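Local coordinates for berberine bridge enzyme-like protein (Arabidopsis thaliana, PDB 5D79), which binds FAD as a secreted plant oxidoreductase of the berberine bridge enzyme-like family and is involved in adaptation to salt stress, at residues H28-Y37 and Q91-H103. Sequence-based numbering, arbitrary orientation.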
ATOM      1  N   HIS A  28     -25.404 -19.755   6.811  1.00 44.11           N
ATOM      2  CA  HIS A  28     -25.059 -18.408   7.264  1.00 51.80           C
ATOM      3  C   HIS A  28     -25.943 -18.000   8.423  1.00 54.15           C
ATOM      4  O   HIS A  28     -25.578 -17.182   9.272  1.00 48.87           O
ATOM      5  CB  HIS A  28     -25.201 -17.391   6.127  1.00 56.32           C
ATOM      6  CG  HIS A  28     -25.135 -15.966   6.588  1.00 62.24           C
ATOM      7  ND1 HIS A  28     -26.218 -15.114   6.531  1.00 65.11           N
ATOM      8  CD2 HIS A  28     -24.123 -15.252   7.132  1.00 65.23           C
ATOM      9  CE1 HIS A  28     -25.873 -13.934   7.017  1.00 66.35           C
ATOM     10  NE2 HIS A  28     -24.606 -13.990   7.385  1.00 67.00           N
ATOM     11  N   GLU A  29     -27.132 -18.579   8.420  1.00 62.67           N
ATOM     12  CA  GLU A  29     -28.135 -18.354   9.445  1.00 65.85           C
ATOM     13  C   GLU A  29     -27.598 -18.760  10.821  1.00 60.38           C
ATOM     14  O   GLU A  29     -27.564 -17.948  11.750  1.00 56.30           O
ATOM     15  CB  GLU A  29     -29.420 -19.128   9.088  1.00 70.60           C
ATOM     16  CG  GLU A  29     -29.217 -20.609   8.659  1.00 67.10           C
ATOM     17  CD  GLU A  29     -28.566 -20.782   7.286  1.00 64.95           C
ATOM     18  OE1 GLU A  29     -27.944 -21.841   7.049  1.00 64.51           O
ATOM     19  OE2 GLU A  29     -28.672 -19.858   6.450  1.00 63.15           O
ATOM     20  N   ASP A  30     -27.162 -20.014  10.928  1.00 57.38           N
ATOM     21  CA  ASP A  30     -26.601 -20.552  12.160  1.00 51.41           C
ATOM     22  C   ASP A  30     -25.377 -19.737  12.545  1.00 44.72           C
ATOM     23  O   ASP A  30     -25.130 -19.485  13.725  1.00 40.14           O
ATOM     24  CB  ASP A  30     -26.222 -22.034  11.997  1.00 52.46           C
ATOM     25  CG  ASP A  30     -27.278 -22.848  11.250  1.00 50.55           C
ATOM     26  OD1 ASP A  30     -27.242 -22.881   9.999  1.00 46.67           O
ATOM     27  OD2 ASP A  30     -28.126 -23.478  11.918  1.00 51.40           O
ATOM     28  N   PHE A  31     -24.615 -19.339  11.526  1.00 43.69           N
ATOM     29  CA  PHE A  31     -23.420 -18.529  11.716  1.00 41.13           C
ATOM     30  C   PHE A  31     -23.758 -17.314  12.560  1.00 40.19           C
ATOM     31  O   PHE A  31     -23.124 -17.068  13.590  1.00 36.30           O
ATOM     32  CB  PHE A  31     -22.825 -18.101  10.368  1.00 39.68           C
ATOM     33  CG  PHE A  31     -21.867 -16.938  10.468  1.00 38.37           C
ATOM     34  CD1 PHE A  31     -20.622 -17.093  11.060  1.00 39.18           C
ATOM     35  CD2 PHE A  31     -22.216 -15.694   9.974  1.00 35.24           C
ATOM     36  CE1 PHE A  31     -19.748 -16.029  11.159  1.00 37.85           C
ATOM     37  CE2 PHE A  31     -21.346 -14.628  10.073  1.00 35.52           C
ATOM     38  CZ  PHE A  31     -20.112 -14.795  10.664  1.00 35.44           C
ATOM     39  N   LEU A  32     -24.783 -16.582  12.125  1.00 43.00           N
ATOM     40  CA  LEU A  32     -25.273 -15.406  12.843  1.00 42.05           C
ATOM     41  C   LEU A  32     -25.617 -15.754  14.284  1.00 38.54           C
ATOM     42  O   LEU A  32     -25.213 -15.053  15.214  1.00 42.16           O
ATOM     43  CB  LEU A  32     -26.503 -14.817  12.145  1.00 43.76           C
ATOM     44  CG  LEU A  32     -26.315 -14.253  10.740  1.00 47.73           C
ATOM     45  CD1 LEU A  32     -27.656 -14.097  10.049  1.00 48.81           C
ATOM     46  CD2 LEU A  32     -25.586 -12.916  10.802  1.00 49.14           C
ATOM     47  N   LYS A  33     -26.362 -16.843  14.461  1.00 76.08           N
ATOM     48  CA  LYS A  33     -26.754 -17.289  15.792  1.00 65.30           C
ATOM     49  C   LYS A  33     -25.519 -17.642  16.603  1.00 57.00           C
ATOM     50  O   LYS A  33     -25.427 -17.325  17.790  1.00 55.13           O
ATOM     51  CB  LYS A  33     -27.707 -18.486  15.710  1.00 64.17           C
ATOM     52  CG  LYS A  33     -29.185 -18.114  15.842  1.00 66.56           C
ATOM     53  CD  LYS A  33     -29.973 -18.395  14.560  1.00 67.30           C
ATOM     54  CE  LYS A  33     -31.446 -18.012  14.699  1.00 66.61           C
ATOM     55  NZ  LYS A  33     -32.175 -18.146  13.407  1.00 56.84           N
ATOM     56  N   CYS A  34     -24.563 -18.280  15.940  1.00 52.60           N
ATOM     57  CA  CYS A  34     -23.329 -18.700  16.579  1.00 52.28           C
ATOM     58  C   CYS A  34     -22.580 -17.516  17.189  1.00 48.38           C
ATOM     59  O   CYS A  34     -22.000 -17.633  18.271  1.00 47.89           O
ATOM     60  CB  CYS A  34     -22.447 -19.430  15.568  1.00 55.89           C
ATOM     61  SG  CYS A  34     -20.799 -19.831  16.156  1.00 60.81           S
ATOM     62  N   LEU A  35     -22.613 -16.378  16.498  1.00 44.28           N
ATOM     63  CA  LEU A  35     -21.929 -15.168  16.960  1.00 46.78           C
ATOM     64  C   LEU A  35     -22.529 -14.614  18.260  1.00 50.79           C
ATOM     65  O   LEU A  35     -21.824 -13.996  19.072  1.00 47.99           O
ATOM     66  CB  LEU A  35     -21.968 -14.085  15.878  1.00 43.64           C
ATOM     67  CG  LEU A  35     -21.187 -14.274  14.573  1.00 46.46           C
ATOM     68  CD1 LEU A  35     -21.422 -13.090  13.640  1.00 46.78           C
ATOM     69  CD2 LEU A  35     -19.705 -14.443  14.836  1.00 41.19           C
ATOM     70  N   SER A  36     -23.826 -14.848  18.453  1.00 54.77           N
ATOM     71  CA  SER A  36     -24.555 -14.284  19.588  1.00 56.71           C
ATOM     72  C   SER A  36     -24.377 -15.085  20.880  1.00 55.78           C
ATOM     73  O   SER A  36     -24.721 -14.600  21.954  1.00 57.51           O
ATOM     74  CB  SER A  36     -26.051 -14.164  19.257  1.00 59.75           C
ATOM     75  OG  SER A  36     -26.745 -15.385  19.466  1.00 63.16           O
ATOM     76  N   TYR A  37     -23.838 -16.298  20.786  1.00 53.75           N
ATOM     77  CA  TYR A  37     -23.662 -17.139  21.968  1.00 55.40           C
ATOM     78  C   TYR A  37     -22.716 -16.521  22.997  1.00 53.39           C
ATOM     79  O   TYR A  37     -21.512 -16.394  22.756  1.00 51.91           O
ATOM     80  CB  TYR A  37     -23.145 -18.516  21.564  1.00 63.30           C
ATOM     81  CG  TYR A  37     -24.146 -19.360  20.809  1.00 71.93           C
ATOM     82  CD1 TYR A  37     -25.489 -18.994  20.735  1.00 75.57           C
ATOM     83  CD2 TYR A  37     -23.751 -20.532  20.175  1.00 76.86           C
ATOM     84  CE1 TYR A  37     -26.411 -19.775  20.039  1.00 78.62           C
ATOM     85  CE2 TYR A  37     -24.662 -21.319  19.479  1.00 79.33           C
ATOM     86  CZ  TYR A  37     -25.988 -20.938  19.413  1.00 79.50           C
ATOM     87  OH  TYR A  37     -26.881 -21.725  18.720  1.00 79.56           O
ATOM     88  N   GLN A  91     -11.949 -13.551  17.225  1.00 33.29           N
ATOM     89  CA  GLN A  91     -11.827 -14.982  17.458  1.00 34.47           C
ATOM     90  C   GLN A  91     -13.129 -15.695  17.159  1.00 35.67           C
ATOM     91  O   GLN A  91     -13.157 -16.704  16.456  1.00 37.37           O
ATOM     92  CB  GLN A  91     -11.417 -15.249  18.902  1.00 35.39           C
ATOM     93  CG  GLN A  91     -10.141 -14.564  19.321  1.00 35.99           C
ATOM     94  CD  GLN A  91      -9.749 -14.928  20.733  1.00 43.16           C
ATOM     95  OE1 GLN A  91     -10.031 -14.186  21.677  1.00 46.15           O
ATOM     96  NE2 GLN A  91      -9.090 -16.079  20.891  1.00 43.97           N
ATOM     97  N   THR A  92     -14.212 -15.152  17.699  1.00 36.76           N
ATOM     98  CA  THR A  92     -15.520 -15.762  17.559  1.00 35.74           C
ATOM     99  C   THR A  92     -15.944 -15.787  16.099  1.00 33.14           C
ATOM    100  O   THR A  92     -16.568 -16.745  15.645  1.00 34.04           O
ATOM    101  CB  THR A  92     -16.556 -15.018  18.403  1.00 36.83           C
ATOM    102  OG1 THR A  92     -16.159 -15.070  19.776  1.00 38.18           O
ATOM    103  CG2 THR A  92     -17.929 -15.647  18.256  1.00 39.31           C
ATOM    104  N   VAL A  93     -15.586 -14.745  15.358  1.00 30.78           N
ATOM    105  CA  VAL A  93     -15.923 -14.696  13.944  1.00 34.04           C
ATOM    106  C   VAL A  93     -15.181 -15.785  13.177  1.00 33.66           C
ATOM    107  O   VAL A  93     -15.775 -16.514  12.391  1.00 30.75           O
ATOM    108  CB  VAL A  93     -15.602 -13.334  13.332  1.00 32.11           C
ATOM    109  CG1 VAL A  93     -15.830 -13.383  11.848  1.00 33.87           C
ATOM    110  CG2 VAL A  93     -16.476 -12.256  13.959  1.00 33.32           C
ATOM    111  N   ILE A  94     -13.882 -15.900  13.435  1.00 35.25           N
ATOM    112  CA  ILE A  94     -13.048 -16.936  12.824  1.00 35.36           C
ATOM    113  C   ILE A  94     -13.548 -18.339  13.163  1.00 35.65           C
ATOM    114  O   ILE A  94     -13.692 -19.181  12.277  1.00 34.25           O
ATOM    115  CB  ILE A  94     -11.555 -16.809  13.266  1.00 41.70           C
ATOM    116  CG1 ILE A  94     -10.972 -15.441  12.870  1.00 34.41           C
ATOM    117  CG2 ILE A  94     -10.718 -17.932  12.683  1.00 27.69           C
ATOM    118  CD1 ILE A  94     -11.439 -14.925  11.509  1.00 30.34           C
ATOM    119  N   ARG A  95     -13.825 -18.585  14.440  1.00 38.25           N
ATOM    120  CA  ARG A  95     -14.321 -19.891  14.876  1.00 42.31           C
ATOM    121  C   ARG A  95     -15.706 -20.241  14.314  1.00 43.03           C
ATOM    122  O   ARG A  95     -15.903 -21.340  13.791  1.00 43.52           O
ATOM    123  CB  ARG A  95     -14.343 -19.960  16.399  1.00 45.16           C
ATOM    124  CG  ARG A  95     -12.954 -19.857  16.996  1.00 55.13           C
ATOM    125  CD  ARG A  95     -12.880 -20.450  18.390  1.00 64.42           C
ATOM    126  NE  ARG A  95     -11.660 -20.047  19.089  1.00 69.20           N
ATOM    127  CZ  ARG A  95     -11.605 -19.069  19.991  1.00 73.78           C
ATOM    128  NH1 ARG A  95     -12.705 -18.394  20.311  1.00 73.89           N
ATOM    129  NH2 ARG A  95     -10.453 -18.768  20.578  1.00 75.63           N
ATOM    130  N   CYS A  96     -16.652 -19.311  14.407  1.00 41.31           N
ATOM    131  CA  CYS A  96     -18.004 -19.542  13.889  1.00 39.77           C
ATOM    132  C   CYS A  96     -18.058 -19.684  12.374  1.00 37.64           C
ATOM    133  O   CYS A  96     -18.832 -20.487  11.858  1.00 37.58           O
ATOM    134  CB  CYS A  96     -18.945 -18.410  14.303  1.00 41.48           C
ATOM    135  SG  CYS A  96     -19.379 -18.377  16.045  1.00 40.52           S
ATOM    136  N   ALA A  97     -17.263 -18.880  11.666  1.00 39.04           N
ATOM    137  CA  ALA A  97     -17.223 -18.918  10.205  1.00 39.05           C
ATOM    138  C   ALA A  97     -16.860 -20.321   9.733  1.00 42.34           C
ATOM    139  O   ALA A  97     -17.573 -20.943   8.937  1.00 40.07           O
ATOM    140  CB  ALA A  97     -16.220 -17.891   9.660  1.00 31.13           C
ATOM    141  N   GLN A  98     -15.746 -20.814  10.254  1.00 43.57           N
ATOM    142  CA  GLN A  98     -15.258 -22.132   9.912  1.00 47.46           C
ATOM    143  C   GLN A  98     -16.259 -23.222  10.280  1.00 49.83           C
ATOM    144  O   GLN A  98     -16.374 -24.222   9.575  1.00 52.35           O
ATOM    145  CB  GLN A  98     -13.919 -22.376  10.601  1.00 47.79           C
ATOM    146  CG  GLN A  98     -12.885 -21.352  10.212  1.00 45.60           C
ATOM    147  CD  GLN A  98     -11.489 -21.728  10.645  1.00 47.35           C
ATOM    148  OE1 GLN A  98     -10.903 -22.685  10.140  1.00 46.78           O
ATOM    149  NE2 GLN A  98     -10.942 -20.969  11.587  1.00 48.52           N
ATOM    150  N   LEU A  99     -16.991 -23.018  11.371  1.00 47.41           N
ATOM    151  CA  LEU A  99     -17.959 -24.008  11.840  1.00 44.66           C
ATOM    152  C   LEU A  99     -19.182 -24.086  10.923  1.00 42.94           C
ATOM    153  O   LEU A  99     -19.815 -25.125  10.814  1.00 38.93           O
ATOM    154  CB  LEU A  99     -18.401 -23.685  13.271  1.00 44.29           C
ATOM    155  CG  LEU A  99     -19.212 -24.748  14.013  1.00 46.20           C
ATOM    156  CD1 LEU A  99     -18.296 -25.833  14.577  1.00 48.44           C
ATOM    157  CD2 LEU A  99     -20.053 -24.115  15.108  1.00 44.22           C
ATOM    158  N   HIS A 100     -19.502 -22.990  10.248  1.00 42.47           N
ATOM    159  CA  HIS A 100     -20.712 -22.957   9.440  1.00 41.99           C
ATOM    160  C   HIS A 100     -20.423 -22.720   7.958  1.00 41.34           C
ATOM    161  O   HIS A 100     -21.340 -22.510   7.164  1.00 44.42           O
ATOM    162  CB  HIS A 100     -21.667 -21.893   9.982  1.00 41.54           C
ATOM    163  CG  HIS A 100     -22.099 -22.142  11.392  1.00 42.15           C
ATOM    164  ND1 HIS A 100     -23.099 -23.034  11.718  1.00 45.73           N
ATOM    165  CD2 HIS A 100     -21.661 -21.624  12.565  1.00 43.63           C
ATOM    166  CE1 HIS A 100     -23.260 -23.054  13.030  1.00 46.74           C
ATOM    167  NE2 HIS A 100     -22.404 -22.204  13.567  1.00 47.08           N
ATOM    168  N   GLY A 101     -19.150 -22.771   7.591  1.00 38.99           N
ATOM    169  CA  GLY A 101     -18.763 -22.680   6.196  1.00 38.06           C
ATOM    170  C   GLY A 101     -18.872 -21.279   5.631  1.00 38.01           C
ATOM    171  O   GLY A 101     -19.124 -21.090   4.442  1.00 39.14           O
ATOM    172  N   ILE A 102     -18.676 -20.283   6.482  1.00 34.85           N
ATOM    173  CA  ILE A 102     -18.772 -18.912   6.025  1.00 34.28           C
ATOM    174  C   ILE A 102     -17.405 -18.322   5.698  1.00 38.25           C
ATOM    175  O   ILE A 102     -16.458 -18.388   6.489  1.00 39.35           O
ATOM    176  CB  ILE A 102     -19.478 -18.039   7.050  1.00 33.91           C
ATOM    177  CG1 ILE A 102     -20.970 -18.363   7.048  1.00 36.74           C
ATOM    178  CG2 ILE A 102     -19.289 -16.578   6.712  1.00 32.97           C
ATOM    179  CD1 ILE A 102     -21.646 -18.033   5.734  1.00 39.67           C
ATOM    180  N   HIS A 103     -17.325 -17.758   4.501  1.00 36.95           N
ATOM    181  CA  HIS A 103     -16.128 -17.116   3.996  1.00 33.19           C
ATOM    182  C   HIS A 103     -16.077 -15.680   4.508  1.00 33.40           C
ATOM    183  O   HIS A 103     -17.111 -15.028   4.575  1.00 35.79           O
ATOM    184  CB  HIS A 103     -16.153 -17.171   2.472  1.00 31.67           C
ATOM    185  CG  HIS A 103     -14.978 -16.532   1.818  1.00 30.90           C
ATOM    186  ND1 HIS A 103     -13.684 -16.765   2.225  1.00 31.54           N
ATOM    187  CD2 HIS A 103     -14.898 -15.679   0.771  1.00 34.22           C
ATOM    188  CE1 HIS A 103     -12.857 -16.071   1.464  1.00 33.92           C
ATOM    189  NE2 HIS A 103     -13.568 -15.404   0.573  1.00 34.44           N
TER
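A disulfide between Cys34 and Cys96 staples the first modelled helix, 29-36, to helix 87-100 of the FAD-binding domain, at the periphery of the molecule. The two helices run roughly antiparallel, at 151°, their axes 9.0 Å apart at closest, and no hydrogen bond crosses between them. Cys34 SG and Cys96 SG are joined at 2.0 Å with a chi3 of -77°. Next to this bridge Phe31 is a knob in the hole made by Val93, Cys96, Ala97 and His100. Its CG lies anti to the backbone N (chi1 162°), which carries the ring across to the second helix, where the edge at Phe31 CE1 meets Ala97 N at 3.8 Å. Ile102, just past the helix, lays CG2 squarely over one face of the Phe31 ring, 4.3 Å from its centroid, while Leu35 CG of the ring's own helix lies over the opposite face near the rim. Ile102 CD1 also reaches His28 CB at 3.6 Å. His100 spreads its ring over the backbone of Asp30 and Phe31, with Phe31 N above the ring centre; Cys34 SG sits at the ring's edge, and His100 NE2 lies 3.4 Å from Cys34 CB. With an alanine here, the Asp30-Phe31 backbone would probably lose its flat cover, the disulfide the ring edge beside it, and a gap would open next to Cys34 CB. Toward the far end, Leu35 CD2 nestles against Val93 CG2 at 4.0 Å. Both helices meet strand 80-82, Ser80 touching Phe31 and Ile82 meeting Leu35 and Val93; helix 87-100 also reaches Ile128 of strand 125-129, through Val93 and Ile94.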